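Local coordinates for protein WZI (Escherichia coli, PDB 2YNK) that probably binds capsular polysaccharide as an outer-membrane lectin, a beta-barrel that takes part in the assembly of the group 1 capsule on the cell surface, at residues L14-D19 and A322-L327; A64-F69 and W106-L111; P154-S159 and G311-H316. One frame throughout, in Å; residues are numbered along the deposited sequence.

Near the N terminus, helix 8-19 supplies the first half of interaction 1. The partner, strand 322-331, comes some 300 residues later, so this contact closes a loop that encloses the other two. Within it, interaction 2 closes a short loop of 36 residues between the end of helix 49-65 and strand 107-116, and interaction 3 then closes a longer one from the loop at 154-159 to strand 306-317. These two follow in series without crossing. Interactions 1 and 3 touch, their strands being neighbours in the barrel, whereas interaction 2 has its centre about 27 Å from that of interaction 1. Together they tie helices and an inner loop to the barrel wall.

Interaction 1: residues L14-D19 and A322-L327; sequences LAWLSD and AVNWYL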
loop_
_atom_site.group_PDB
_atom_site.type_symbol
_atom_site.label_atom_id
_atom_site.label_comp_id
_atom_site.label_asym_id
_atom_site.label_seq_id
_atom_site.Cartn_x
_atom_site.Cartn_y
_atom_site.Cartn_z
ATOM N N LEU A 14 -2.455 -5.367 -12.774
ATOM C CA LEU A 14 -1.710 -6.589 -12.470
ATOM C C LEU A 14 -2.601 -7.602 -11.761
ATOM O O LEU A 14 -2.558 -8.792 -12.072
ATOM C CB LEU A 14 -0.488 -6.293 -11.591
ATOM C CG LEU A 14 0.703 -5.568 -12.222
ATOM C CD1 LEU A 14 1.837 -5.475 -11.213
ATOM C CD2 LEU A 14 1.164 -6.277 -13.485
ATOM N N ALA A 15 -3.400 -7.130 -10.805
ATOM C CA ALA A 15 -4.265 -8.011 -10.015
ATOM C C ALA A 15 -5.330 -8.670 -10.888
ATOM O O ALA A 15 -5.725 -9.813 -10.654
ATOM C CB ALA A 15 -4.916 -7.236 -8.874
ATOM N N TRP A 16 -5.796 -7.930 -11.884
ATOM C CA TRP A 16 -6.762 -8.436 -12.845
ATOM C C TRP A 16 -6.138 -9.585 -13.601
ATOM O O TRP A 16 -6.689 -10.680 -13.658
ATOM C CB TRP A 16 -7.175 -7.299 -13.782
ATOM C CG TRP A 16 -8.347 -7.567 -14.700
ATOM C CD1 TRP A 16 -9.685 -7.266 -14.479
ATOM C CD2 TRP A 16 -8.310 -8.148 -16.050
ATOM N NE1 TRP A 16 -10.453 -7.635 -15.556
ATOM C CE2 TRP A 16 -9.689 -8.158 -16.533
ATOM C CE3 TRP A 16 -7.309 -8.642 -16.870
ATOM C CZ2 TRP A 16 -10.027 -8.658 -17.784
ATOM C CZ3 TRP A 16 -7.659 -9.136 -18.134
ATOM C CH2 TRP A 16 -8.986 -9.147 -18.575
ATOM N N LEU A 17 -4.953 -9.346 -14.151
ATOM C CA LEU A 17 -4.245 -10.351 -14.932
ATOM C C LEU A 17 -3.891 -11.588 -14.098
ATOM O O LEU A 17 -3.972 -12.722 -14.587
ATOM C CB LEU A 17 -2.981 -9.734 -15.546
ATOM C CG LEU A 17 -3.244 -8.703 -16.649
ATOM C CD1 LEU A 17 -2.090 -7.725 -16.765
ATOM C CD2 LEU A 17 -3.503 -9.398 -17.982
ATOM N N SER A 18 -3.515 -11.366 -12.841
ATOM C CA SER A 18 -3.046 -12.447 -11.972
ATOM C C SER A 18 -4.183 -13.367 -11.553
ATOM O O SER A 18 -4.040 -14.583 -11.577
ATOM C CB SER A 18 -2.338 -11.878 -10.734
ATOM O OG SER A 18 -2.241 -12.835 -9.689
ATOM N N ASP A 19 -5.310 -12.780 -11.178
ATOM C CA ASP A 19 -6.438 -13.556 -10.669
ATOM C C ASP A 19 -7.177 -14.295 -11.776
ATOM O O ASP A 19 -7.897 -15.244 -11.510
ATOM C CB ASP A 19 -7.405 -12.648 -9.905
ATOM C CG ASP A 19 -6.862 -12.218 -8.553
ATOM O OD1 ASP A 19 -5.633 -12.299 -8.329
ATOM O OD2 ASP A 19 -7.674 -11.799 -7.705
ATOM N N ALA A 322 -12.657 -4.030 -18.891
ATOM C CA ALA A 322 -12.318 -4.835 -17.722
ATOM C C ALA A 322 -13.033 -4.307 -16.476
ATOM O O ALA A 322 -13.201 -3.094 -16.313
ATOM C CB ALA A 322 -10.817 -4.829 -17.510
ATOM N N VAL A 323 -13.457 -5.225 -15.605
ATOM C CA VAL A 323 -14.173 -4.862 -14.395
ATOM C C VAL A 323 -13.472 -5.441 -13.181
ATOM O O VAL A 323 -13.214 -6.640 -13.131
ATOM C CB VAL A 323 -15.636 -5.327 -14.439
ATOM C CG1 VAL A 323 -16.320 -5.085 -13.101
ATOM C CG2 VAL A 323 -16.376 -4.587 -15.536
ATOM N N ASN A 324 -13.167 -4.560 -12.216
ATOM C CA ASN A 324 -12.503 -4.911 -10.949
ATOM C C ASN A 324 -13.439 -4.642 -9.794
ATOM O O ASN A 324 -14.049 -3.579 -9.741
ATOM C CB ASN A 324 -11.283 -4.029 -10.723
ATOM C CG ASN A 324 -10.072 -4.480 -11.486
ATOM O OD1 ASN A 324 -9.450 -5.474 -11.139
ATOM N ND2 ASN A 324 -9.694 -3.713 -12.502
ATOM N N TRP A 325 -13.540 -5.570 -8.853
ATOM C CA TRP A 325 -14.309 -5.309 -7.646
ATOM C C TRP A 325 -13.752 -6.018 -6.456
ATOM O O TRP A 325 -13.145 -7.082 -6.585
ATOM C CB TRP A 325 -15.774 -5.680 -7.842
ATOM C CG TRP A 325 -16.010 -7.165 -7.960
ATOM C CD1 TRP A 325 -16.083 -7.926 -9.124
ATOM C CD2 TRP A 325 -16.208 -8.125 -6.869
ATOM N NE1 TRP A 325 -16.306 -9.244 -8.832
ATOM C CE2 TRP A 325 -16.387 -9.435 -7.505
ATOM C CE3 TRP A 325 -16.248 -8.037 -5.487
ATOM C CZ2 TRP A 325 -16.597 -10.587 -6.766
ATOM C CZ3 TRP A 325 -16.462 -9.208 -4.752
ATOM C CH2 TRP A 325 -16.634 -10.449 -5.379
ATOM N N TYR A 326 -13.942 -5.425 -5.282
ATOM C CA TYR A 326 -13.583 -6.091 -4.040
ATOM C C TYR A 326 -14.581 -5.764 -2.937
ATOM O O TYR A 326 -15.253 -4.734 -2.972
ATOM C CB TYR A 326 -12.139 -5.757 -3.624
ATOM C CG TYR A 326 -11.907 -4.323 -3.202
ATOM C CD1 TYR A 326 -12.476 -3.820 -2.034
ATOM C CD2 TYR A 326 -11.098 -3.475 -3.943
ATOM C CE1 TYR A 326 -12.270 -2.516 -1.636
ATOM C CE2 TYR A 326 -10.885 -2.167 -3.548
ATOM C CZ TYR A 326 -11.478 -1.693 -2.391
ATOM O OH TYR A 326 -11.289 -0.388 -1.978
ATOM N N LEU A 327 -14.688 -6.668 -1.974
ATOM C CA LEU A 327 -15.465 -6.431 -0.767
ATOM C C LEU A 327 -14.555 -6.810 0.388
ATOM O O LEU A 327 -14.034 -7.927 0.422
ATOM C CB LEU A 327 -16.749 -7.258 -0.765
ATOM C CG LEU A 327 -17.764 -6.924 0.334
ATOM C CD1 LEU A 327 -18.067 -5.432 0.366
ATOM C CD2 LEU A 327 -19.059 -7.715 0.170
#
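Trp16 makes a buried helix-to-wall contact: from helix 8-19 its indole reaches the start of strand 322-331, one of the staves of the 18-stranded antiparallel barrel. Helix segment and strand segment run at 91° to each other, with axes 9.5 Å apart at closest approach, and the tryptophan bridges the gap to the strand. Its CG stands anti to the backbone N (chi1 -170°), which carries the ring off the helix toward the strand and leads with the pyrrole side.

Three consecutive strand residues receive it. The methyl of Ala322 lies obliquely against the indole, and the apolar part of the contact is its CB, 3.6 Å from Trp16 CE2. At the ring edge, near its plane, are two oxygens: the carbonyl O of Val323, 3.8 Å from Trp16 CD1, and the side-chain OD1 of Asn324 at a similar distance from the same carbon. The Asn324 amide is turned 70° from the indole, so the two flat groups meet steeply and do not stack.

No hydrogen bond joins the two segments. The indole NE1 instead donates to the backbone carbonyl of His316, on the neighbouring strand, and Asn324 OD1 is taken by ND1 of His315. The helix residue is thereby held by a polar bond to one strand and by packing against the next, while the indole N-H and Asn324 OD1 both find partners on strand 306-317.

Glu51 and Val54 of helix 49-65 also touch the Trp16 side chain. Farther along helix 8-19, Asp19 pairs with Lys276 in a salt bridge and with Ser288, so helix 8-19 is fastened to several strands; strand 322-331 itself is hydrogen-bonded between strands 306-317 and 368-377.

Interaction 2: residues A64-F69 and W106-L111; sequences ALKADF and WWDVHL. With D12 (dodecane), chain D; OCT (N-octane), chain L.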
loop_
_atom_site.group_PDB
_atom_site.type_symbol
_atom_site.label_atom_id
_atom_site.label_comp_id
_atom_site.label_asym_id
_atom_site.label_seq_id
_atom_site.Cartn_x
_atom_site.Cartn_y
_atom_site.Cartn_z
ATOM N N ALA A 64 5.174 5.478 -18.024
ATOM C CA ALA A 64 4.623 6.698 -17.439
ATOM C C ALA A 64 5.266 6.975 -16.073
ATOM O O ALA A 64 5.842 8.031 -15.847
ATOM C CB ALA A 64 3.111 6.576 -17.301
ATOM N N LEU A 65 5.185 5.992 -15.191
ATOM C CA LEU A 65 5.719 6.096 -13.842
ATOM C C LEU A 65 7.197 6.475 -13.818
ATOM O O LEU A 65 7.611 7.347 -13.038
ATOM C CB LEU A 65 5.517 4.768 -13.099
ATOM C CG LEU A 65 4.070 4.473 -12.707
ATOM C CD1 LEU A 65 3.890 3.045 -12.213
ATOM C CD2 LEU A 65 3.643 5.473 -11.647
ATOM N N LYS A 66 7.986 5.830 -14.672
ATOM C CA LYS A 66 9.435 6.013 -14.649
ATOM C C LYS A 66 9.972 6.925 -15.758
ATOM O O LYS A 66 11.171 6.920 -16.033
ATOM C CB LYS A 66 10.127 4.654 -14.686
ATOM C CG LYS A 66 9.845 3.807 -13.460
ATOM C CD LYS A 66 10.851 2.687 -13.322
ATOM C CE LYS A 66 10.821 2.083 -11.938
ATOM N NZ LYS A 66 11.640 2.866 -10.964
ATOM N N ALA A 67 9.097 7.728 -16.361
ATOM C CA ALA A 67 9.502 8.728 -17.355
ATOM C C ALA A 67 10.648 9.607 -16.853
ATOM O O ALA A 67 10.732 9.907 -15.666
ATOM C CB ALA A 67 8.314 9.602 -17.731
ATOM N N ASP A 68 11.515 10.027 -17.770
ATOM C CA ASP A 68 12.700 10.824 -17.422
ATOM C C ASP A 68 12.387 11.946 -16.449
ATOM O O ASP A 68 13.111 12.160 -15.478
ATOM C CB ASP A 68 13.333 11.431 -18.687
ATOM C CG ASP A 68 14.069 10.406 -19.532
ATOM O OD1 ASP A 68 14.380 9.315 -19.021
ATOM O OD2 ASP A 68 14.343 10.700 -20.715
ATOM N N PHE A 69 11.315 12.671 -16.735
ATOM C CA PHE A 69 10.886 13.777 -15.899
ATOM C C PHE A 69 9.370 13.710 -15.773
ATOM O O PHE A 69 8.674 13.471 -16.757
ATOM C CB PHE A 69 11.355 15.103 -16.500
ATOM C CG PHE A 69 10.875 16.312 -15.751
ATOM C CD1 PHE A 69 11.140 16.456 -14.393
ATOM C CD2 PHE A 69 10.167 17.318 -16.404
ATOM C CE1 PHE A 69 10.699 17.574 -13.695
ATOM C CE2 PHE A 69 9.728 18.440 -15.711
ATOM C CZ PHE A 69 9.994 18.567 -14.356
ATOM N N TRP A 106 21.261 -2.272 -13.231
ATOM C CA TRP A 106 21.638 -2.404 -11.823
ATOM C C TRP A 106 21.375 -1.177 -10.982
ATOM O O TRP A 106 21.904 -1.078 -9.877
ATOM C CB TRP A 106 23.111 -2.804 -11.708
ATOM C CG TRP A 106 24.054 -1.816 -12.348
ATOM C CD1 TRP A 106 24.465 -1.785 -13.671
ATOM C CD2 TRP A 106 24.723 -0.665 -11.719
ATOM N NE1 TRP A 106 25.317 -0.737 -13.898
ATOM C CE2 TRP A 106 25.514 -0.028 -12.775
ATOM C CE3 TRP A 106 24.749 -0.124 -10.438
ATOM C CZ2 TRP A 106 26.284 1.096 -12.539
ATOM C CZ3 TRP A 106 25.531 1.015 -10.212
ATOM C CH2 TRP A 106 26.278 1.610 -11.239
ATOM N N TRP A 107 20.546 -0.248 -11.459
ATOM C CA TRP A 107 20.293 0.980 -10.711
ATOM C C TRP A 107 18.937 1.585 -10.936
ATOM O O TRP A 107 18.349 1.421 -12.001
ATOM C CB TRP A 107 21.374 2.012 -11.006
ATOM C CG TRP A 107 21.232 2.734 -12.317
ATOM C CD1 TRP A 107 20.614 3.954 -12.546
ATOM C CD2 TRP A 107 21.741 2.320 -13.621
ATOM N NE1 TRP A 107 20.690 4.308 -13.866
ATOM C CE2 TRP A 107 21.355 3.372 -14.566
ATOM C CE3 TRP A 107 22.450 1.217 -14.091
ATOM C CZ2 TRP A 107 21.678 3.301 -15.919
ATOM C CZ3 TRP A 107 22.771 1.160 -15.449
ATOM C CH2 TRP A 107 22.394 2.179 -16.341
ATOM N N ASP A 108 18.445 2.310 -9.928
ATOM C CA ASP A 108 17.166 3.012 -10.005
ATOM C C ASP A 108 17.286 4.290 -9.189
ATOM O O ASP A 108 17.531 4.240 -7.978
ATOM C CB ASP A 108 16.060 2.129 -9.427
ATOM C CG ASP A 108 14.651 2.661 -9.694
ATOM O OD1 ASP A 108 14.485 3.679 -10.406
ATOM O OD2 ASP A 108 13.692 2.028 -9.183
ATOM N N VAL A 109 17.121 5.433 -9.844
ATOM C CA VAL A 109 17.177 6.716 -9.162
ATOM C C VAL A 109 15.907 7.507 -9.420
ATOM O O VAL A 109 15.553 7.753 -10.572
ATOM C CB VAL A 109 18.388 7.536 -9.618
ATOM C CG1 VAL A 109 18.268 8.971 -9.131
ATOM C CG2 VAL A 109 19.660 6.895 -9.096
ATOM N N HIS A 110 15.245 7.906 -8.333
ATOM C CA HIS A 110 14.007 8.678 -8.378
ATOM C C HIS A 110 14.161 9.873 -7.470
ATOM O O HIS A 110 14.027 9.756 -6.250
ATOM C CB HIS A 110 12.850 7.786 -7.935
ATOM C CG HIS A 110 11.492 8.451 -7.989
ATOM N ND1 HIS A 110 10.806 8.607 -9.133
ATOM C CD2 HIS A 110 10.692 8.972 -6.981
ATOM C CE1 HIS A 110 9.637 9.211 -8.876
ATOM N NE2 HIS A 110 9.568 9.435 -7.557
ATOM N N LEU A 111 14.499 11.023 -8.042
ATOM C CA LEU A 111 14.643 12.244 -7.259
ATOM C C LEU A 111 13.326 12.994 -7.289
ATOM O O LEU A 111 12.923 13.505 -8.328
ATOM C CB LEU A 111 15.748 13.142 -7.815
ATOM C CG LEU A 111 17.172 12.600 -7.764
ATOM C CD1 LEU A 111 18.156 13.679 -8.188
ATOM C CD2 LEU A 111 17.504 12.074 -6.374
HETATM C C1 D12 D . 24.533 5.576 -14.480
HETATM C C2 D12 D . 24.694 4.979 -13.091
HETATM C C3 D12 D . 23.947 5.776 -12.009
HETATM C C4 D12 D . 23.896 5.015 -10.675
HETATM C C5 D12 D . 23.496 5.897 -9.484
HETATM C C6 D12 D . 23.009 5.068 -8.287
HETATM C C7 D12 D . 23.515 5.593 -6.943
HETATM C C8 D12 D . 22.490 5.496 -5.804
HETATM C C9 D12 D . 22.619 4.204 -4.991
HETATM C C10 D12 D . 22.108 4.341 -3.553
HETATM C C11 D12 D . 21.685 2.985 -2.980
HETATM C C12 D12 D . 21.954 2.849 -1.493
HETATM C C1 OCT L . 27.556 -4.035 -12.231
HETATM C C2 OCT L . 27.558 -4.260 -10.731
HETATM C C3 OCT L . 27.234 -2.983 -9.950
HETATM C C4 OCT L . 27.267 -3.194 -8.433
HETATM C C5 OCT L . 26.962 -1.905 -7.667
HETATM C C6 OCT L . 27.190 -2.055 -6.158
HETATM C C7 OCT L . 27.254 -0.705 -5.442
HETATM C C8 OCT L . 27.045 -0.844 -3.944
#
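Lys66 and Asp108 meet in a salt bridge that forms the whole direct contact between the two segments. The ammonium NZ of Lys66 lies 2.8 Å from Asp108 OD2, approached on the syn side and 22° out of the carboxylate plane; a second, weak bond of 3.0 Å runs from Lys66 NZ to Asp108 OD1. A bend at the last torsion of the lysine (chi4 -83°) turns NZ onto the carboxylate, and the two side chains cross at about a right angle.

Both charged ends have further partners. Lys66 NZ also donates to the carbonyl of Leu3, near the N terminus, and Asp108 OD2 is hydrogen-bonded to the hydroxyl of Tyr133, on the adjacent strand 127-138. The ammonium and carboxylate are therefore held from more than one direction. Lys66 itself is the first residue to leave helical geometry after helix 49-65.

On the outer surface, at Trp107 and Val109 and at Trp106 in the turn before the strand, the neighbours are hydrocarbon. Dodecane passes over one face of the Trp107 indole, its C3 3.8 Å from Trp107 CD1, and continues to Val109, whose CG2 comes within 3.9 Å of dodecane C6. Octane lies over one face of Trp106, with its C3 3.8 Å from Trp106 CE3. The opposite face of Trp106 meets the edge of the Trp107 ring, and Trp107 NE1 is satisfied by Asn102.

Charged residues facing inward and aromatic and aliphatic ones facing bound alkane chains are the pattern of an outer-membrane beta-barrel strand, here salt-bridged to the residue just past helix 49-65.

Interaction 3: residues P154-S159 and G311-H316; sequences PGYEGS and GIEGHH
Residues 154-159 form an irregular loop with no helix or strand, and they approach the extended strand segment 311-316 from its inner side. The setting is the interior of an outer-membrane beta-barrel, where a long loop between strands 151-152 and 170-176 folds in against the wall.

Tyr156 is the residue of the loop that reaches across. Its hydroxyl OH lies 2.9 Å from Glu313 OE1, and the ring carbon CE2 stands 3.6 Å from both Glu313 OE1 and Glu313 OE2. The carboxylate therefore sits at the ring edge, near the plane of the tyrosine, with its own plane turned 77° from the ring. Glu313 reaches this point because its CG sits between the backbone N and the carbonyl carbon (chi1 49°) while the chain beyond CG is extended, lifting the acid group off the strand toward the loop.

The two Glu313 oxygens are employed separately. OE2 makes a salt bridge with Lys276, whose charge would be expected to offset the nearness of Asp19 to Glu313. OE1, besides facing the tyrosine, accepts a bond from His315, two residues along on the same strand. The second nitrogen of that imidazole is engaged by strand 322-331, so the ring is held at both nitrogens and its rotation is fixed.

Around this cluster, Tyr290 of strand 287-295 packs against Tyr156 and Glu313, and the Tyr326 ring meets the Tyr156 ring nearly parallel. Next along the loop, Glu157 is held by Arg387 and the Tyr326 hydroxyl. The His315 NE2 to Glu313 OE1 bond, 2.6 Å long with a 166° angle at the hydrogen, uses the anti lone pair of OE1 and lies in the imidazole plane.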
loop_
_atom_site.group_PDB
_atom_site.type_symbol
_atom_site.label_atom_id
_atom_site.label_comp_id
_atom_site.label_asym_id
_atom_site.label_seq_id
_atom_site.Cartn_x
_atom_site.Cartn_y
_atom_site.Cartn_z
ATOM N N PRO A 154 -2.360 -8.301 1.230
ATOM C CA PRO A 154 -3.235 -8.420 0.076
ATOM C C PRO A 154 -4.429 -7.482 0.084
ATOM O O PRO A 154 -5.218 -7.486 -0.866
ATOM C CB PRO A 154 -3.715 -9.861 0.176
ATOM C CG PRO A 154 -3.778 -10.110 1.644
ATOM C CD PRO A 154 -2.728 -9.255 2.290
ATOM N N GLY A 155 -4.563 -6.678 1.130
ATOM C CA GLY A 155 -5.710 -5.804 1.256
ATOM C C GLY A 155 -5.647 -4.671 0.265
ATOM O O GLY A 155 -4.561 -4.294 -0.183
ATOM N N TYR A 156 -6.823 -4.140 -0.071
ATOM C CA TYR A 156 -6.944 -2.987 -0.951
ATOM C C TYR A 156 -7.219 -1.704 -0.174
ATOM O O TYR A 156 -6.865 -0.613 -0.618
ATOM C CB TYR A 156 -8.041 -3.227 -1.991
ATOM C CG TYR A 156 -7.612 -4.170 -3.094
ATOM C CD1 TYR A 156 -6.791 -3.733 -4.119
ATOM C CD2 TYR A 156 -8.005 -5.504 -3.094
ATOM C CE1 TYR A 156 -6.383 -4.589 -5.132
ATOM C CE2 TYR A 156 -7.608 -6.367 -4.101
ATOM C CZ TYR A 156 -6.797 -5.903 -5.123
ATOM O OH TYR A 156 -6.377 -6.745 -6.119
ATOM N N GLU A 157 -7.847 -1.840 0.987
ATOM C CA GLU A 157 -8.255 -0.681 1.780
ATOM C C GLU A 157 -7.191 -0.277 2.812
ATOM O O GLU A 157 -7.162 0.864 3.271
ATOM C CB GLU A 157 -9.577 -0.972 2.478
ATOM C CG GLU A 157 -10.510 0.229 2.506
ATOM C CD GLU A 157 -11.243 0.419 1.197
ATOM O OE1 GLU A 157 -11.653 -0.597 0.600
ATOM O OE2 GLU A 157 -11.415 1.578 0.768
ATOM N N GLY A 158 -6.317 -1.220 3.154
ATOM C CA GLY A 158 -5.307 -1.015 4.179
ATOM C C GLY A 158 -4.397 -2.216 4.359
ATOM O O GLY A 158 -4.719 -3.329 3.930
ATOM N N SER A 159 -3.234 -1.969 4.946
ATOM C CA SER A 159 -2.450 -3.006 5.588
ATOM C C SER A 159 -2.567 -2.821 7.093
ATOM O O SER A 159 -2.485 -1.709 7.587
ATOM C CB SER A 159 -0.986 -2.907 5.197
ATOM O OG SER A 159 -0.193 -3.656 6.110
ATOM N N GLY A 311 -11.199 -10.202 2.925
ATOM C CA GLY A 311 -11.874 -9.704 1.732
ATOM C C GLY A 311 -12.018 -10.710 0.598
ATOM O O GLY A 311 -11.439 -11.804 0.611
ATOM N N ILE A 312 -12.803 -10.320 -0.394
ATOM C CA ILE A 312 -13.059 -11.147 -1.555
ATOM C C ILE A 312 -12.993 -10.223 -2.763
ATOM O O ILE A 312 -13.503 -9.102 -2.710
ATOM C CB ILE A 312 -14.436 -11.838 -1.431
ATOM C CG1 ILE A 312 -14.681 -12.793 -2.593
ATOM C CG2 ILE A 312 -15.558 -10.813 -1.338
ATOM C CD1 ILE A 312 -16.046 -13.446 -2.547
ATOM N N GLU A 313 -12.343 -10.677 -3.834
ATOM C CA GLU A 313 -12.170 -9.853 -5.037
ATOM C C GLU A 313 -12.494 -10.638 -6.300
ATOM O O GLU A 313 -12.322 -11.857 -6.347
ATOM C CB GLU A 313 -10.745 -9.293 -5.127
ATOM C CG GLU A 313 -9.644 -10.324 -4.919
ATOM C CD GLU A 313 -8.246 -9.771 -5.152
ATOM O OE1 GLU A 313 -8.001 -9.189 -6.232
ATOM O OE2 GLU A 313 -7.388 -9.928 -4.251
ATOM N N GLY A 314 -12.973 -9.918 -7.315
ATOM C CA GLY A 314 -13.251 -10.489 -8.623
ATOM C C GLY A 314 -12.758 -9.587 -9.737
ATOM O O GLY A 314 -12.586 -8.381 -9.546
ATOM N N HIS A 315 -12.533 -10.184 -10.905
ATOM C CA HIS A 315 -11.935 -9.493 -12.042
ATOM C C HIS A 315 -12.502 -10.068 -13.315
ATOM O O HIS A 315 -12.353 -11.251 -13.581
ATOM C CB HIS A 315 -10.425 -9.672 -12.008
ATOM C CG HIS A 315 -9.784 -9.208 -10.721
ATOM N ND1 HIS A 315 -9.415 -7.935 -10.516
ATOM C CD2 HIS A 315 -9.452 -9.902 -9.563
ATOM C CE1 HIS A 315 -8.872 -7.817 -9.293
ATOM N NE2 HIS A 315 -8.895 -9.019 -8.711
ATOM N N HIS A 316 -13.163 -9.241 -14.113
ATOM C CA HIS A 316 -13.967 -9.722 -15.216
ATOM C C HIS A 316 -13.701 -8.923 -16.455
ATOM O O HIS A 316 -13.323 -7.760 -16.375
ATOM C CB HIS A 316 -15.445 -9.627 -14.856
ATOM C CG HIS A 316 -15.805 -10.283 -13.543
ATOM N ND1 HIS A 316 -15.879 -11.616 -13.393
ATOM C CD2 HIS A 316 -16.131 -9.734 -12.304
ATOM C CE1 HIS A 316 -16.228 -11.911 -12.126
ATOM N NE2 HIS A 316 -16.382 -10.758 -11.462
#